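Local structure of 2,5-dihydroxypyridine 5,6-dioxygenase (Pseudomonas putida KT2440, 7CUP) at residues Leu133-Asp138 and Gln271-Trp276. The protein catalyses the iron-dependent, dioxygen-consuming cleavage of the 2,5-dihydroxypyridine ring between carbons 5 and 6 to N-formylmaleamate, a step of aerobic nicotinate degradation. Sequence-based numbering, arbitrary orientation.
Sequences LPTEDD and QPRAQW
Asp138 OD2 is gripped from opposite faces of its carboxylate. Arg273 NH2 comes to this oxygen on the syn side at 2.8 Å, closing a salt bridge, while Gln271 NE2 reaches it at 3.0 Å from well above the plane; that amide nitrogen also donates to Ser192 O. The same NH2, together with NH1, also holds backbone: the two nitrogens of Arg273 fork end-on onto Leu133 O, each at 2.7 Å, and the carbonyl oxygen lies in the guanidinium plane. The arginine chain bends about CG-CD (chi3 -70°), which turns NE toward the water it shares with Asp138 and Gln271. Arg273 NE donates to this water at 2.9 Å, and the water donates to Asp138 OD1 and Gln271 OE1, so direct and bridged bonds tie the three side chains into one network. Through OD1 the carboxylate has a second charged partner, Arg141. Gln271 OE1 also accepts from Arg273 N at 3.1 Å, on a lone pair, within the type I turn from Gln271 to Ala274. An alanine in place of Arg273 would probably leave Leu133 O without its two donors and Asp138 without this salt bridge, weakening the link between the turn and the start of the helix. Thr135 is the N-cap of this helix, its OG1 accepting from Asp138 N at 3.0 Å. The contact thus joins the N-terminal end of helix 136-151, and the linker that leads to it from helix 126-131, to the loop following strand 263-269, with helix 5-18 packed against Leu133 and Pro134 and helix 290-294 against Gln271 and Ala274.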
loop_
_atom_site.group_PDB
_atom_site.type_symbol
_atom_site.label_atom_id
_atom_site.label_comp_id
_atom_site.label_asym_id
_atom_site.label_seq_id
_atom_site.Cartn_x
_atom_site.Cartn_y
_atom_site.Cartn_z
ATOM N N LEU A 133 11.601 -17.181 -21.968
ATOM C CA LEU A 133 12.682 -17.453 -20.978
ATOM C C LEU A 133 13.936 -17.888 -21.733
ATOM O O LEU A 133 13.880 -18.803 -22.557
ATOM C CB LEU A 133 12.223 -18.563 -20.041
ATOM C CG LEU A 133 13.163 -18.838 -18.878
ATOM C CD1 LEU A 133 13.141 -17.686 -17.887
ATOM C CD2 LEU A 133 12.779 -20.149 -18.217
ATOM N N PRO A 134 15.071 -17.190 -21.548
ATOM C CA PRO A 134 16.254 -17.447 -22.371
ATOM C C PRO A 134 16.868 -18.856 -22.214
ATOM O O PRO A 134 16.765 -19.465 -21.149
ATOM C CB PRO A 134 17.235 -16.350 -21.941
ATOM C CG PRO A 134 16.366 -15.275 -21.347
ATOM C CD PRO A 134 15.218 -16.006 -20.694
ATOM N N THR A 135 17.461 -19.355 -23.311
ATOM C CA THR A 135 18.131 -20.683 -23.436
ATOM C C THR A 135 19.540 -20.499 -24.014
ATOM O O THR A 135 19.750 -19.574 -24.807
ATOM C CB THR A 135 17.307 -21.666 -24.285
ATOM O OG1 THR A 135 17.200 -21.193 -25.631
ATOM C CG2 THR A 135 15.935 -21.936 -23.704
ATOM N N GLU A 136 20.482 -21.333 -23.583
ATOM C CA GLU A 136 21.820 -21.489 -24.219
ATOM C C GLU A 136 21.635 -21.737 -25.722
ATOM O O GLU A 136 22.400 -21.202 -26.504
ATOM C CB GLU A 136 22.576 -22.623 -23.525
ATOM C CG GLU A 136 22.664 -22.420 -22.017
ATOM C CD GLU A 136 23.798 -23.096 -21.255
ATOM O OE1 GLU A 136 24.958 -22.786 -21.534
ATOM O OE2 GLU A 136 23.505 -23.874 -20.337
ATOM N N ASP A 137 20.610 -22.487 -26.104
ATOM C CA ASP A 137 20.341 -22.829 -27.522
ATOM C C ASP A 137 19.988 -21.555 -28.294
ATOM O O ASP A 137 20.458 -21.415 -29.453
ATOM C CB ASP A 137 19.301 -23.943 -27.618
ATOM C CG ASP A 137 19.601 -24.880 -28.778
ATOM O OD1 ASP A 137 18.898 -24.753 -29.812
ATOM O OD2 ASP A 137 20.574 -25.681 -28.659
ATOM N N ASP A 138 19.240 -20.619 -27.691
ATOM C CA ASP A 138 18.947 -19.341 -28.380
ATOM C C ASP A 138 20.283 -18.657 -28.700
ATOM O O ASP A 138 20.424 -18.124 -29.797
ATOM C CB ASP A 138 18.006 -18.431 -27.574
ATOM C CG ASP A 138 16.536 -18.851 -27.618
ATOM O OD1 ASP A 138 16.200 -19.784 -28.389
ATOM O OD2 ASP A 138 15.727 -18.263 -26.856
ATOM N N GLN A 271 13.704 -15.603 -32.969
ATOM C CA GLN A 271 12.951 -16.028 -31.752
ATOM C C GLN A 271 11.612 -16.678 -32.126
ATOM O O GLN A 271 10.584 -16.019 -32.264
ATOM C CB GLN A 271 12.773 -14.829 -30.805
ATOM C CG GLN A 271 12.188 -15.193 -29.450
ATOM C CD GLN A 271 12.815 -16.415 -28.830
ATOM O OE1 GLN A 271 12.355 -17.539 -29.017
ATOM N NE2 GLN A 271 13.841 -16.176 -28.029
ATOM N N PRO A 272 11.556 -18.018 -32.237
ATOM C CA PRO A 272 10.311 -18.687 -32.594
ATOM C C PRO A 272 9.261 -18.667 -31.473
ATOM O O PRO A 272 8.095 -18.889 -31.758
ATOM C CB PRO A 272 10.780 -20.111 -32.906
ATOM C CG PRO A 272 11.966 -20.305 -31.999
ATOM C CD PRO A 272 12.661 -18.959 -31.998
ATOM N N ARG A 273 9.660 -18.391 -30.234
ATOM C CA ARG A 273 8.697 -18.268 -29.104
ATOM C C ARG A 273 8.057 -16.869 -29.097
ATOM O O ARG A 273 7.038 -16.692 -28.390
ATOM C CB ARG A 273 9.398 -18.647 -27.799
ATOM C CG ARG A 273 9.759 -20.125 -27.741
ATOM C CD ARG A 273 10.415 -20.533 -26.418
ATOM N NE ARG A 273 11.755 -19.969 -26.310
ATOM C CZ ARG A 273 12.394 -19.680 -25.179
ATOM N NH1 ARG A 273 11.832 -19.888 -23.998
ATOM N NH2 ARG A 273 13.609 -19.164 -25.236
ATOM N N ALA A 274 8.625 -15.927 -29.851
ATOM C CA ALA A 274 8.033 -14.604 -30.116
ATOM C C ALA A 274 7.041 -14.811 -31.252
ATOM O O ALA A 274 7.305 -15.669 -32.083
ATOM C CB ALA A 274 9.078 -13.582 -30.495
ATOM N N GLN A 275 5.972 -14.028 -31.305
ATOM C CA GLN A 275 4.899 -14.228 -32.304
ATOM C C GLN A 275 4.419 -12.876 -32.815
ATOM O O GLN A 275 4.099 -11.950 -32.009
ATOM C CB GLN A 275 3.755 -15.020 -31.694
ATOM C CG GLN A 275 4.134 -16.433 -31.302
ATOM C CD GLN A 275 4.307 -17.299 -32.523
ATOM O OE1 GLN A 275 3.551 -17.189 -33.477
ATOM N NE2 GLN A 275 5.295 -18.175 -32.495
ATOM N N TRP A 276 4.321 -12.796 -34.132
ATOM C CA TRP A 276 3.757 -11.620 -34.828
ATOM C C TRP A 276 2.344 -11.346 -34.316
ATOM O O TRP A 276 1.985 -10.199 -34.273
ATOM C CB TRP A 276 3.820 -11.897 -36.323
ATOM C CG TRP A 276 2.974 -11.010 -37.160
ATOM C CD1 TRP A 276 3.244 -9.718 -37.484
ATOM C CD2 TRP A 276 1.724 -11.353 -37.788
ATOM N NE1 TRP A 276 2.243 -9.224 -38.271
ATOM C CE2 TRP A 276 1.295 -10.199 -38.474
ATOM C CE3 TRP A 276 0.947 -12.512 -37.869
ATOM C CZ2 TRP A 276 0.127 -10.169 -39.232
ATOM C CZ3 TRP A 276 -0.226 -12.485 -38.599
ATOM C CH2 TRP A 276 -0.629 -11.324 -39.271
HETATM O O HOH W 1 13.514 -20.100 -28.551
#